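Local coordinates for extracellular solute-binding protein, family 5 (Chelativorans sp., PDB 6WM6) that binds EDTA in the periplasm, as the solute-binding protein of an ABC transporter, and belongs to the bacterial solute-binding protein family 5, at residues S303-F308 with Y460-V465; G352-L357 with E513-A518; F484-P489 with M519-L524; E493-A498 with A509-A514. All coordinates share one frame; numbering follows the deposited sequence.

Contact 1 lies nearest the centre of the chain and is a buried pairing of two beta strands, held by backbone hydrogen bonds and by aromatic rings. Contacts 2, 3 and 4 all use helix 504-521. Contacts 2 and 3 are also buried, though farther from the centre. Contact 2 ties a loop to the helix through a buried carboxylate. Contact 3 packs a loop against its C-terminal end, mostly with aromatic and aliphatic groups. Contact 4 is apolar helix-helix packing with the exposed Lys497 and Glu513 at its margin. Contacts 2 and 4 share Glu513 and Ala514. Contact 1 touches contact 2 through Gln463 and Met355, and touches contact 3 where Phe308 meets Phe484 and Leu524.

Contact 1: residues S303-F308 with Y460-V465; sequences SANWYF and YFSQQV. With EDO (1,2-ethanediol), chain I; SO4 (sulfate ion), chain B.
Trp306 and Phe461 form a hydrogen-bonded antiparallel pair. Trp306 N gives a bond nearly along the C=O axis of Phe461 O, at 2.9 Å. Phe461 N returns one to Trp306 O at 3.1 Å, in the carbonyl plane. Gln463 N adds the straightest bond, 2.9 Å to Ala304 O. Phe461 CB sits over one face of the indole. The Phe308 and Phe461 rings form an offset stack, centroids 4.5 Å apart and planes at 29°. Phe308 CE2 reaches over the Phe461 ring, 3.4 Å from Phe461 CD2. Trp306 and Phe308 CG both take the crowded position between backbone N and carbonyl carbon. On the other side of the sheet, Ser462 OG donates to Asn305 OD1 at 2.6 Å, from above the amide plane. The Asn305 amide lies alongside the Tyr460 ring, with Asn305 CG 3.6 Å from Tyr460 CD1. Tyr460 OH donates to a sulfate oxygen.

Further out, a water accepts from Trp306 NE1 and donates to Gln463 OE1. Gln463 NE2 is bonded to Gln360 and Met355. Ser303 OG accepts from Asn305 N in an ST turn at the chain corner at Ala304. This antiparallel strand pair lies inside the mixed sheet of a periplasmic binding protein domain.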
# COMPACT_ATOMS: atom_id res chain seq x y z
N SER A 303 4.15 -8.65 3.30
CA SER A 303 3.65 -7.30 3.06
C SER A 303 2.24 -7.35 2.48
O SER A 303 1.80 -8.36 1.91
CB SER A 303 4.55 -6.64 1.96
OG SER A 303 4.22 -5.29 1.69
N ALA A 304 1.52 -6.23 2.60
CA ALA A 304 0.33 -6.01 1.81
C ALA A 304 0.66 -5.82 0.33
O ALA A 304 -0.26 -5.85 -0.51
CB ALA A 304 -0.43 -4.79 2.32
N ASN A 305 1.92 -5.57 -0.01
CA ASN A 305 2.34 -5.46 -1.39
C ASN A 305 2.53 -6.85 -1.96
O ASN A 305 3.19 -7.70 -1.35
CB ASN A 305 3.67 -4.69 -1.50
CG ASN A 305 3.55 -3.25 -1.10
OD1 ASN A 305 2.48 -2.68 -1.14
ND2 ASN A 305 4.68 -2.65 -0.77
N TRP A 306 1.97 -7.08 -3.15
CA TRP A 306 2.06 -8.40 -3.80
C TRP A 306 2.55 -8.26 -5.24
O TRP A 306 2.03 -7.43 -5.99
CB TRP A 306 0.75 -9.19 -3.71
CG TRP A 306 -0.49 -8.49 -4.18
CD1 TRP A 306 -1.24 -7.60 -3.48
CD2 TRP A 306 -1.17 -8.67 -5.45
NE1 TRP A 306 -2.33 -7.19 -4.23
CE2 TRP A 306 -2.31 -7.86 -5.43
CE3 TRP A 306 -0.91 -9.45 -6.58
CZ2 TRP A 306 -3.22 -7.80 -6.50
CZ3 TRP A 306 -1.82 -9.39 -7.64
CH2 TRP A 306 -2.95 -8.58 -7.59
N TYR A 307 3.53 -9.08 -5.59
CA TYR A 307 4.04 -9.12 -6.94
C TYR A 307 3.00 -9.71 -7.88
O TYR A 307 2.26 -10.64 -7.53
CB TYR A 307 5.27 -10.00 -7.05
CG TYR A 307 6.54 -9.42 -6.50
CD1 TYR A 307 7.08 -8.27 -7.04
CD2 TYR A 307 7.22 -10.05 -5.46
CE1 TYR A 307 8.25 -7.74 -6.55
CE2 TYR A 307 8.43 -9.53 -4.98
CZ TYR A 307 8.91 -8.37 -5.54
OH TYR A 307 10.10 -7.83 -5.04
N PHE A 308 3.00 -9.19 -9.11
CA PHE A 308 2.14 -9.69 -10.16
C PHE A 308 2.88 -9.56 -11.49
O PHE A 308 3.84 -8.78 -11.63
CB PHE A 308 0.83 -8.90 -10.24
CG PHE A 308 0.99 -7.44 -10.62
CD1 PHE A 308 1.24 -7.07 -11.92
CD2 PHE A 308 0.86 -6.43 -9.67
CE1 PHE A 308 1.37 -5.72 -12.28
CE2 PHE A 308 0.98 -5.09 -10.03
CZ PHE A 308 1.24 -4.74 -11.33
N TYR A 460 4.13 -4.54 -8.38
CA TYR A 460 3.35 -4.95 -7.22
C TYR A 460 2.14 -4.02 -7.05
O TYR A 460 2.19 -2.85 -7.45
CB TYR A 460 4.17 -4.98 -5.92
CG TYR A 460 4.66 -3.63 -5.43
CD1 TYR A 460 3.87 -2.81 -4.61
CD2 TYR A 460 5.91 -3.15 -5.79
CE1 TYR A 460 4.32 -1.57 -4.18
CE2 TYR A 460 6.36 -1.91 -5.35
CZ TYR A 460 5.55 -1.14 -4.56
OH TYR A 460 6.01 0.12 -4.14
N PHE A 461 1.08 -4.56 -6.47
CA PHE A 461 -0.05 -3.78 -5.98
C PHE A 461 -0.01 -3.78 -4.46
O PHE A 461 0.42 -4.74 -3.84
CB PHE A 461 -1.38 -4.39 -6.45
CG PHE A 461 -1.80 -3.98 -7.83
CD1 PHE A 461 -1.85 -2.66 -8.18
CD2 PHE A 461 -2.16 -4.93 -8.78
CE1 PHE A 461 -2.26 -2.28 -9.45
CE2 PHE A 461 -2.55 -4.54 -10.05
CZ PHE A 461 -2.60 -3.22 -10.37
N SER A 462 -0.56 -2.73 -3.86
CA SER A 462 -0.64 -2.60 -2.40
C SER A 462 -2.09 -2.89 -1.99
O SER A 462 -3.01 -2.11 -2.30
CB SER A 462 -0.27 -1.17 -1.97
OG SER A 462 1.04 -0.84 -2.36
N GLN A 463 -2.30 -3.98 -1.28
CA GLN A 463 -3.65 -4.34 -0.85
C GLN A 463 -4.12 -3.46 0.31
O GLN A 463 -3.33 -3.02 1.14
CB GLN A 463 -3.70 -5.81 -0.43
CG GLN A 463 -5.04 -6.29 0.14
CD GLN A 463 -6.17 -6.26 -0.87
OE1 GLN A 463 -6.38 -5.27 -1.58
NE2 GLN A 463 -6.90 -7.37 -0.96
N GLN A 464 -5.44 -3.24 0.35
CA GLN A 464 -6.12 -2.47 1.38
C GLN A 464 -6.90 -3.39 2.31
O GLN A 464 -7.16 -4.57 2.03
CB GLN A 464 -7.07 -1.45 0.72
CG GLN A 464 -6.33 -0.44 -0.10
CD GLN A 464 -7.28 0.43 -0.92
OE1 GLN A 464 -8.49 0.49 -0.63
NE2 GLN A 464 -6.74 1.12 -1.92
N VAL A 465 -7.35 -2.81 3.43
CA VAL A 465 -8.14 -3.56 4.39
C VAL A 465 -9.47 -4.00 3.80
O VAL A 465 -9.99 -5.06 4.18
CB VAL A 465 -8.36 -2.70 5.66
CG1 VAL A 465 -9.40 -3.34 6.58
CG2 VAL A 465 -7.04 -2.53 6.40
C1 EDO I . -5.99 1.12 4.12
O1 EDO I . -6.85 0.02 3.80
C2 EDO I . -4.53 0.68 4.00
O2 EDO I . -4.19 0.37 2.64
S SO4 B . 4.53 3.30 -2.62
O1 SO4 B . 4.21 3.69 -1.24
O2 SO4 B . 5.90 3.67 -2.91
O3 SO4 B . 4.36 1.82 -2.76
O4 SO4 B . 3.62 3.99 -3.53
O HOH W 1 -4.72 -5.56 -4.01

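Contact 2: residues G352-L357 with E513-A518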
# COMPACT_ATOMS: atom_id res chain seq x y z
N GLY A 352 -2.72 -16.77 -5.12
CA GLY A 352 -3.43 -17.21 -6.30
C GLY A 352 -4.74 -16.50 -6.55
O GLY A 352 -5.61 -17.01 -7.24
N SER A 353 -4.89 -15.30 -5.99
CA SER A 353 -6.03 -14.42 -6.18
C SER A 353 -5.50 -13.05 -6.58
O SER A 353 -4.38 -12.69 -6.23
CB SER A 353 -6.76 -14.30 -4.84
OG SER A 353 -7.72 -13.26 -4.83
N VAL A 354 -6.32 -12.29 -7.30
CA VAL A 354 -5.99 -10.89 -7.61
C VAL A 354 -6.83 -9.92 -6.79
O VAL A 354 -6.75 -8.71 -7.01
CB VAL A 354 -6.05 -10.57 -9.12
CG1 VAL A 354 -4.96 -11.32 -9.85
CG2 VAL A 354 -7.41 -10.86 -9.71
N MET A 355 -7.60 -10.42 -5.83
CA MET A 355 -8.42 -9.55 -5.01
C MET A 355 -8.26 -9.75 -3.51
O MET A 355 -8.67 -8.85 -2.75
CB MET A 355 -9.89 -9.68 -5.38
CG MET A 355 -10.10 -9.14 -6.80
SD MET A 355 -11.80 -9.09 -7.27
CE MET A 355 -11.60 -8.69 -9.00
N PHE A 356 -7.67 -10.85 -3.07
CA PHE A 356 -7.51 -11.16 -1.66
C PHE A 356 -6.10 -11.67 -1.41
O PHE A 356 -5.59 -12.50 -2.16
CB PHE A 356 -8.46 -12.31 -1.26
CG PHE A 356 -9.91 -12.06 -1.60
CD1 PHE A 356 -10.69 -11.23 -0.80
CD2 PHE A 356 -10.49 -12.68 -2.68
CE1 PHE A 356 -12.04 -11.04 -1.09
CE2 PHE A 356 -11.84 -12.48 -2.98
CZ PHE A 356 -12.60 -11.66 -2.18
N LEU A 357 -5.49 -11.19 -0.32
CA LEU A 357 -4.26 -11.80 0.18
C LEU A 357 -4.59 -13.17 0.76
O LEU A 357 -5.75 -13.44 1.13
CB LEU A 357 -3.65 -10.92 1.26
CG LEU A 357 -3.20 -9.52 0.83
CD1 LEU A 357 -2.84 -8.71 2.09
CD2 LEU A 357 -2.04 -9.55 -0.12
N GLU A 513 -16.86 -13.74 -6.76
CA GLU A 513 -17.29 -13.94 -8.14
C GLU A 513 -16.49 -13.08 -9.11
O GLU A 513 -16.16 -13.51 -10.23
CB GLU A 513 -18.79 -13.68 -8.27
CG GLU A 513 -19.33 -14.07 -9.63
CD GLU A 513 -20.80 -13.74 -9.84
OE1 GLU A 513 -21.46 -13.18 -8.92
OE2 GLU A 513 -21.32 -14.04 -10.94
N ALA A 514 -16.18 -11.85 -8.71
CA ALA A 514 -15.37 -10.98 -9.57
C ALA A 514 -13.95 -11.50 -9.68
O ALA A 514 -13.34 -11.41 -10.75
CB ALA A 514 -15.37 -9.56 -9.03
N ASP A 515 -13.39 -12.05 -8.61
CA ASP A 515 -12.07 -12.65 -8.67
C ASP A 515 -12.04 -13.80 -9.67
O ASP A 515 -11.09 -13.94 -10.45
CB ASP A 515 -11.67 -13.12 -7.26
CG ASP A 515 -10.18 -13.30 -7.06
OD1 ASP A 515 -9.33 -12.74 -7.80
OD2 ASP A 515 -9.82 -14.01 -6.09
N GLU A 516 -13.08 -14.63 -9.68
CA GLU A 516 -13.17 -15.73 -10.65
C GLU A 516 -13.16 -15.19 -12.07
O GLU A 516 -12.41 -15.66 -12.92
CB GLU A 516 -14.44 -16.56 -10.40
CG GLU A 516 -14.56 -17.19 -9.00
CD GLU A 516 -13.79 -18.47 -8.79
OE1 GLU A 516 -13.25 -19.03 -9.76
OE2 GLU A 516 -13.74 -18.94 -7.62
N LEU A 517 -14.01 -14.19 -12.35
CA LEU A 517 -14.09 -13.63 -13.70
C LEU A 517 -12.79 -12.95 -14.09
O LEU A 517 -12.36 -13.02 -15.24
CB LEU A 517 -15.26 -12.67 -13.78
CG LEU A 517 -16.65 -13.28 -13.63
CD1 LEU A 517 -17.71 -12.19 -13.55
CD2 LEU A 517 -16.97 -14.24 -14.77
N ALA A 518 -12.16 -12.25 -13.16
CA ALA A 518 -10.90 -11.59 -13.47
C ALA A 518 -9.83 -12.61 -13.82
O ALA A 518 -9.03 -12.40 -14.74
CB ALA A 518 -10.47 -10.72 -12.29
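An ST turn and ST motif at Ser353 shape this loop where it meets helix 504-521. Ser353 OG stands anti to its backbone N (chi1 168°). From there it accepts from Met355 N and from Phe356 N, both at 3.0 Å. The same hydroxyl donates to Asp515 OD2 at 2.6 Å, meeting it from above the carboxylate plane. Three bonds therefore grip this one oxygen.

Asp515 also has its CG anti to the backbone N (chi1 -159°), which sends the carboxylate out from the helix to the loop. Its OD1 uses the syn lone pair to take Val354 N at 3.1 Å. OD2 has a second partner, the charged Arg366, in a salt bridge that probably favours the ionised form of this buried acid. Phe356 meets OD2 with its edge at CD2, and its ring plane is turned 73° from the carboxylate.

Met355 is extended beyond CG. It slides past Asp515 in the opposite direction, so that its thioether runs in to the helix backbone, with Met355 SD 3.6 Å from Asp515 N. Its CE ends between the methyls of Ala514 and Ala518. Val354 places CG2 in the crowded position between its backbone N and carbonyl carbon. That methyl lies 3.3 Å from Asp515 OD1 and 4.0 Å from Ala518 CB.

Contact 3: residues F484-P489 with M519-L524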
# COMPACT_ATOMS: atom_id res chain seq x y z
N PHE A 484 -4.12 -3.21 -17.44
CA PHE A 484 -4.07 -4.42 -18.25
C PHE A 484 -5.37 -4.69 -18.98
O PHE A 484 -5.47 -5.70 -19.69
CB PHE A 484 -3.58 -5.59 -17.39
CG PHE A 484 -2.33 -5.20 -16.63
CD1 PHE A 484 -1.21 -4.83 -17.32
CD2 PHE A 484 -2.34 -5.11 -15.25
CE1 PHE A 484 -0.08 -4.39 -16.67
CE2 PHE A 484 -1.19 -4.70 -14.56
CZ PHE A 484 -0.06 -4.32 -15.30
N GLY A 485 -6.34 -3.79 -18.88
CA GLY A 485 -7.46 -3.79 -19.80
C GLY A 485 -8.68 -4.60 -19.41
O GLY A 485 -9.40 -5.06 -20.29
N PHE A 486 -8.94 -4.77 -18.11
CA PHE A 486 -10.20 -5.38 -17.70
C PHE A 486 -11.34 -4.51 -18.21
O PHE A 486 -11.27 -3.28 -18.18
CB PHE A 486 -10.27 -5.56 -16.18
CG PHE A 486 -9.32 -6.62 -15.67
CD1 PHE A 486 -9.66 -7.96 -15.70
CD2 PHE A 486 -8.09 -6.26 -15.19
CE1 PHE A 486 -8.78 -8.93 -15.25
CE2 PHE A 486 -7.20 -7.22 -14.73
CZ PHE A 486 -7.56 -8.56 -14.78
N ASN A 487 -12.35 -5.16 -18.76
CA ASN A 487 -13.45 -4.46 -19.41
C ASN A 487 -14.67 -5.35 -19.34
O ASN A 487 -14.99 -6.07 -20.30
CB ASN A 487 -13.07 -4.08 -20.84
CG ASN A 487 -14.18 -3.31 -21.54
OD1 ASN A 487 -15.25 -3.10 -20.98
ND2 ASN A 487 -13.93 -2.90 -22.78
N ASP A 488 -15.34 -5.35 -18.22
CA ASP A 488 -16.43 -6.29 -17.96
C ASP A 488 -17.44 -5.65 -17.04
O ASP A 488 -17.21 -5.53 -15.82
CB ASP A 488 -15.89 -7.60 -17.38
CG ASP A 488 -16.94 -8.69 -17.36
OD1 ASP A 488 -18.15 -8.37 -17.48
OD2 ASP A 488 -16.56 -9.88 -17.25
N PRO A 489 -18.59 -5.22 -17.57
CA PRO A 489 -19.61 -4.62 -16.70
C PRO A 489 -20.04 -5.54 -15.56
O PRO A 489 -20.45 -5.04 -14.51
CB PRO A 489 -20.77 -4.31 -17.66
CG PRO A 489 -20.10 -4.17 -19.00
CD PRO A 489 -18.98 -5.18 -18.99
N MET A 519 -9.78 -13.73 -13.10
CA MET A 519 -8.82 -14.77 -13.44
C MET A 519 -9.16 -15.46 -14.75
O MET A 519 -8.23 -15.82 -15.49
CB MET A 519 -8.72 -15.75 -12.28
CG MET A 519 -8.13 -15.11 -11.03
SD MET A 519 -6.58 -14.20 -11.30
CE MET A 519 -5.67 -15.59 -11.85
N ASP A 520 -10.44 -15.60 -15.08
CA ASP A 520 -10.81 -16.13 -16.38
C ASP A 520 -10.20 -15.31 -17.51
O ASP A 520 -9.83 -15.84 -18.57
CB ASP A 520 -12.34 -16.12 -16.56
CG ASP A 520 -13.06 -17.16 -15.72
OD1 ASP A 520 -12.44 -18.12 -15.22
OD2 ASP A 520 -14.30 -16.98 -15.58
N TYR A 521 -10.10 -13.98 -17.33
CA TYR A 521 -9.65 -13.08 -18.39
C TYR A 521 -8.14 -13.12 -18.58
O TYR A 521 -7.65 -12.73 -19.64
CB TYR A 521 -10.12 -11.66 -18.04
CG TYR A 521 -9.95 -10.63 -19.12
CD1 TYR A 521 -10.69 -10.69 -20.29
CD2 TYR A 521 -9.06 -9.57 -18.96
CE1 TYR A 521 -10.52 -9.72 -21.30
CE2 TYR A 521 -8.90 -8.61 -19.94
CZ TYR A 521 -9.63 -8.69 -21.09
OH TYR A 521 -9.45 -7.72 -22.07
N ALA A 522 -7.39 -13.56 -17.56
CA ALA A 522 -5.96 -13.84 -17.68
C ALA A 522 -5.13 -12.63 -18.09
O ALA A 522 -4.16 -12.74 -18.84
CB ALA A 522 -5.71 -15.02 -18.63
N ALA A 523 -5.49 -11.45 -17.58
CA ALA A 523 -4.70 -10.24 -17.78
C ALA A 523 -3.86 -9.86 -16.56
O ALA A 523 -3.06 -8.91 -16.63
CB ALA A 523 -5.60 -9.06 -18.18
N LEU A 524 -4.00 -10.58 -15.46
CA LEU A 524 -3.26 -10.26 -14.23
C LEU A 524 -2.95 -11.57 -13.50
O LEU A 524 -3.87 -12.31 -13.11
CB LEU A 524 -4.05 -9.29 -13.36
CG LEU A 524 -3.34 -8.76 -12.12
CD1 LEU A 524 -2.11 -7.98 -12.49
CD2 LEU A 524 -4.32 -7.88 -11.33
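Tyr521 OH is held by one clear hydrogen bond, to Ser313 OG outside the two segments, and Gly485 O is also near Tyr521 OH, at 3.2 Å. Tyr521 CG stands anti to its backbone N (chi1 -171°), which directs the ring from the helix end to the 484-489 loop. There the Tyr521 and Phe486 side chains slide past each other in opposite directions. Their planes are at 45°, and Tyr521 CD2 comes 3.7 Å from Phe486 CD1.

The Phe486 ring is also met by Ala523 and Leu524, just beyond the helix end. Ala523 CB lies over one face, 4.0 Å from Phe486 CZ. Leu524 CB sits at the ring edge, in its plane, 3.9 Å from the same CZ. Leu524 has CG anti to its backbone N, and its CD1 meets Phe484 CD2 at 4.0 Å. Phe484 CB rests against Ala523 O at 3.4 Å.

The chain leaves helix 504-521 at Ala522, which has positive phi (61°). It then enters strand 524-537. Arg324 of helix 321-330 makes a cation-pi contact with the Tyr521 ring. Phe475 meets Phe486 edge-to-face, and Leu524 packs on Trp306 and Phe308 of strand 305-311.

Contact 4: residues E493-A498 with A509-A514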
# COMPACT_ATOMS: atom_id res chain seq x y z
N GLU A 493 -20.22 -4.49 -11.67
CA GLU A 493 -21.44 -4.62 -10.89
C GLU A 493 -21.16 -5.39 -9.60
O GLU A 493 -21.64 -5.00 -8.52
CB GLU A 493 -22.51 -5.32 -11.72
CG GLU A 493 -23.78 -5.70 -10.98
CD GLU A 493 -24.73 -6.51 -11.85
OE1 GLU A 493 -24.30 -7.01 -12.91
OE2 GLU A 493 -25.91 -6.64 -11.47
N ILE A 494 -20.40 -6.48 -9.69
CA ILE A 494 -20.08 -7.26 -8.51
C ILE A 494 -19.28 -6.45 -7.51
O ILE A 494 -19.56 -6.49 -6.30
CB ILE A 494 -19.32 -8.53 -8.92
CG1 ILE A 494 -20.20 -9.50 -9.71
CG2 ILE A 494 -18.77 -9.24 -7.67
CD1 ILE A 494 -19.42 -10.48 -10.54
N ILE A 495 -18.28 -5.70 -7.99
CA ILE A 495 -17.47 -4.89 -7.09
C ILE A 495 -18.34 -3.86 -6.37
O ILE A 495 -18.18 -3.64 -5.17
CB ILE A 495 -16.30 -4.24 -7.87
CG1 ILE A 495 -15.28 -5.29 -8.29
CG2 ILE A 495 -15.67 -3.12 -7.03
CD1 ILE A 495 -14.23 -4.80 -9.27
N GLY A 496 -19.30 -3.27 -7.08
CA GLY A 496 -20.17 -2.29 -6.46
C GLY A 496 -21.06 -2.91 -5.39
O GLY A 496 -21.24 -2.34 -4.31
N LYS A 497 -21.60 -4.10 -5.66
CA LYS A 497 -22.38 -4.79 -4.64
C LYS A 497 -21.52 -5.15 -3.44
O LYS A 497 -21.94 -5.02 -2.29
CB LYS A 497 -23.03 -6.04 -5.22
CG LYS A 497 -24.18 -5.72 -6.17
CD LYS A 497 -24.73 -6.96 -6.84
CE LYS A 497 -25.90 -6.60 -7.75
NZ LYS A 497 -26.45 -7.80 -8.45
N ALA A 498 -20.27 -5.56 -3.68
CA ALA A 498 -19.40 -5.92 -2.59
C ALA A 498 -19.05 -4.71 -1.73
O ALA A 498 -18.93 -4.81 -0.50
CB ALA A 498 -18.12 -6.56 -3.14
N ALA A 509 -17.62 -12.69 0.15
CA ALA A 509 -18.44 -13.69 -0.53
C ALA A 509 -18.91 -13.15 -1.87
O ALA A 509 -18.86 -13.86 -2.88
CB ALA A 509 -19.62 -14.09 0.35
N ILE A 510 -19.35 -11.89 -1.91
CA ILE A 510 -19.80 -11.28 -3.16
C ILE A 510 -18.63 -11.11 -4.13
O ILE A 510 -18.70 -11.50 -5.31
CB ILE A 510 -20.47 -9.94 -2.86
CG1 ILE A 510 -21.75 -10.11 -2.01
CG2 ILE A 510 -20.79 -9.20 -4.17
CD1 ILE A 510 -22.18 -8.81 -1.33
N LEU A 511 -17.54 -10.53 -3.64
CA LEU A 511 -16.40 -10.18 -4.49
C LEU A 511 -15.71 -11.40 -5.07
O LEU A 511 -15.07 -11.30 -6.14
CB LEU A 511 -15.43 -9.32 -3.68
CG LEU A 511 -14.27 -8.68 -4.45
CD1 LEU A 511 -14.79 -7.62 -5.39
CD2 LEU A 511 -13.29 -8.07 -3.48
N SER A 512 -15.82 -12.55 -4.41
CA SER A 512 -15.21 -13.77 -4.93
C SER A 512 -15.61 -14.03 -6.39
O SER A 512 -14.79 -14.52 -7.17
CB SER A 512 -15.59 -14.98 -4.06
OG SER A 512 -14.99 -14.88 -2.79
N GLU A 513 -16.86 -13.74 -6.76
CA GLU A 513 -17.29 -13.94 -8.14
C GLU A 513 -16.49 -13.08 -9.11
O GLU A 513 -16.16 -13.51 -10.23
CB GLU A 513 -18.79 -13.68 -8.27
CG GLU A 513 -19.33 -14.07 -9.63
CD GLU A 513 -20.80 -13.74 -9.84
OE1 GLU A 513 -21.46 -13.18 -8.92
OE2 GLU A 513 -21.32 -14.04 -10.94
N ALA A 514 -16.18 -11.85 -8.71
CA ALA A 514 -15.37 -10.98 -9.57
C ALA A 514 -13.95 -11.50 -9.68
O ALA A 514 -13.34 -11.41 -10.75
CB ALA A 514 -15.37 -9.56 -9.03
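Ile494 is the tightly packed centre of the contact. It is a knob that sits in a hole formed by Ile510, Leu511, Glu513 and Ala514. Its CG2, anti to the backbone N, goes deepest. That methyl lies 3.3 Å from Ile510 O and 3.7 Å from Ala514 CB. The CD1 end of the other branch takes a different course, toward the outer margin. It comes 3.6 Å from Glu513 CD and crosses that side chain at about a right angle.

One turn further along helix 489-499, Ala498 allows close approach of the backbones, with CA atoms of Ala498 and Ile510 5.4 Å apart. The Ala498 methyl meets Ile510 CG2 and Leu511 CB, each at 3.9 Å. Leu511 has CG anti to its backbone N, and its CD1 reaches across to Ile495 CG1 at 3.8 Å. This inner side is continued by Phe475 and Ala471, which pack on Ile495, and by Met355 and Phe356, which pack on Leu511.

The solvent side is looser. Glu513 stretches out with its chain extended and lays its CG and the carboxylate carbon CD against Ile494 CD1. Lys497 touches Ile510 CG2 with its CB, and then its extended chain leads away from the other helix. Its NZ forms a salt bridge with Glu493 OE2, with a weak hydrogen bond, within the same helix. No hydrogen bond joins the two segments.

The axes of segments 493-498 and 509-514 approach to 8.3 Å, at 164° between their N-to-C directions. This close, nearly antiparallel packing is that of a helical hairpin, two helices consecutive in the chain, with knob-into-hole contact at Ile494.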